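Local coordinates for 5-carboxyvanillate decarboxylase (Sphingomonas paucimobilis, PDB 4L6D), which removes the 5-carboxyl group of 5-carboxyvanillate to give vanillate, using a manganese-dependent active site of the amidohydrolase fold, at the interface of chains A and B. Coordinates in Å, arbitrary orientation; residue numbers count along the deposited sequence, not the author numbering. Chains: chain A/B, 5-carboxyvanillate decarboxylase.

The interface of chains A and B. Residues chain A 211, 239, 243, 246, 252; chain B 189, 191, 195.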
loop_
_atom_site.group_PDB
_atom_site.type_symbol
_atom_site.label_atom_id
_atom_site.label_comp_id
_atom_site.label_asym_id
_atom_site.label_seq_id
_atom_site.Cartn_x
_atom_site.Cartn_y
_atom_site.Cartn_z
ATOM N N LEU A 211 9.037 -3.225 11.963
ATOM C CA LEU A 211 10.155 -2.298 12.111
ATOM C C LEU A 211 10.473 -1.946 13.559
ATOM O O LEU A 211 11.613 -1.600 13.875
ATOM C CB LEU A 211 9.931 -1.020 11.289
ATOM C CG LEU A 211 9.921 -1.222 9.769
ATOM C CD1 LEU A 211 9.707 0.114 9.069
ATOM C CD2 LEU A 211 11.200 -1.889 9.272
ATOM N N LEU A 239 11.261 -2.936 1.283
ATOM C CA LEU A 239 11.344 -2.918 2.742
ATOM C C LEU A 239 12.742 -3.342 3.191
ATOM O O LEU A 239 13.336 -2.709 4.062
ATOM C CB LEU A 239 10.287 -3.845 3.352
ATOM C CG LEU A 239 8.848 -3.314 3.332
ATOM C CD1 LEU A 239 7.879 -4.450 3.594
ATOM C CD2 LEU A 239 8.672 -2.216 4.377
ATOM N N HIS A 243 15.904 -0.673 4.655
ATOM C CA HIS A 243 16.008 -0.835 6.100
ATOM C C HIS A 243 17.298 -0.238 6.676
ATOM O O HIS A 243 17.285 0.322 7.776
ATOM C CB HIS A 243 15.879 -2.304 6.484
ATOM C CG HIS A 243 15.668 -2.511 7.948
ATOM N ND1 HIS A 243 16.419 -3.394 8.692
ATOM C CD2 HIS A 243 14.815 -1.915 8.815
ATOM C CE1 HIS A 243 16.015 -3.357 9.950
ATOM N NE2 HIS A 243 15.045 -2.466 10.052
ATOM N N ALA A 246 16.732 3.302 7.306
ATOM C CA ALA A 246 15.834 3.468 8.443
ATOM C C ALA A 246 16.577 3.349 9.780
ATOM O O ALA A 246 16.327 4.127 10.704
ATOM C CB ALA A 246 14.687 2.466 8.370
ATOM N N ALA A 252 15.136 3.757 13.465
ATOM C CA ALA A 252 14.587 2.405 13.519
ATOM C C ALA A 252 15.562 1.537 14.304
ATOM O O ALA A 252 16.770 1.644 14.127
ATOM C CB ALA A 252 14.377 1.846 12.113
ATOM N N TYR B 189 10.595 5.068 13.035
ATOM C CA TYR B 189 11.336 4.004 12.346
ATOM C C TYR B 189 11.708 4.352 10.905
ATOM O O TYR B 189 11.839 3.467 10.065
ATOM C CB TYR B 189 10.562 2.669 12.389
ATOM C CG TYR B 189 9.804 2.432 13.680
ATOM C CD1 TYR B 189 10.458 2.444 14.909
ATOM C CD2 TYR B 189 8.435 2.190 13.673
ATOM C CE1 TYR B 189 9.762 2.238 16.098
ATOM C CE2 TYR B 189 7.736 1.984 14.850
ATOM C CZ TYR B 189 8.398 2.010 16.059
ATOM O OH TYR B 189 7.709 1.806 17.238
ATOM N N MET B 191 9.914 5.740 8.709
ATOM C CA MET B 191 8.820 5.454 7.785
ATOM C C MET B 191 8.380 6.658 6.953
ATOM O O MET B 191 7.555 6.516 6.049
ATOM C CB MET B 191 7.641 4.836 8.531
ATOM C CG MET B 191 7.979 3.441 9.041
ATOM S SD MET B 191 6.738 2.686 10.089
ATOM C CE MET B 191 5.328 2.626 8.974
ATOM N N ILE B 195 11.215 3.609 2.632
ATOM C CA ILE B 195 10.880 2.315 3.226
ATOM C C ILE B 195 9.366 2.072 3.343
ATOM O O ILE B 195 8.924 0.929 3.287
ATOM C CB ILE B 195 11.603 2.091 4.577
ATOM C CG1 ILE B 195 11.633 0.597 4.948
ATOM C CG2 ILE B 195 10.969 2.930 5.702
ATOM C CD1 ILE B 195 12.445 0.283 6.192
#
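B:Ile195 meets A:Leu211 tip to tip and A:Leu239 at about a right angle, and it buries more surface than the other residues given, 52 Å². The patch belongs to a two-fold symmetric interface between copies of the decarboxylase, probably a dimer contact, in which loop residues of chain B lie against helices 197-211 and 236-249 and the loop residue A:Ala252 of chain A.

The aliphatic contacts come first. In B:Ile195 the CG1 branch stands anti to the backbone N (chi1 -161°) and the chain continues extended, which carries the methyl CD1 into the helix 236-249 surface, 3.7 Å from A:His243 CA. The same methyl touches the neighbouring turn at A:Ala246 CB (3.8 Å) and lies 4.0 Å from A:Leu211 CD2, so it is enclosed by groups of both helices. The side chain of A:His243 lies beside that of B:Ile195 and points the same way; the near contact is to the histidine CA. An alanine in place of B:Ile195 would probably leave a gap between the two helices and deprive A:Leu211 of its methyl partner. On the other flank, A:Leu211 crosses B:Met191 obliquely, and its CD1 rests 3.7 Å from the methionine CG.

A second group of contacts sets methyls against backbone carbonyls. A:Leu239 CD2 packs on the carbonyl oxygen of B:Ile195 at 3.3 Å, a van der Waals approach. The methyl CB atoms of A:Ala246 and A:Ala252 lie 3.5 and 3.6 Å from B:Tyr189 O; such short side chains probably let the loop backbone come this close.

Within this patch B:Tyr189 touches chain A through its backbone and CB. Its phi/psi of 58/28° is a left-handed helical conformation that turns the loop here. Within chain B, the edge of its ring meets B:Met191 SD in plane, while across the interface B:Tyr189 CB sits 3.9 Å from A:Leu211 CB.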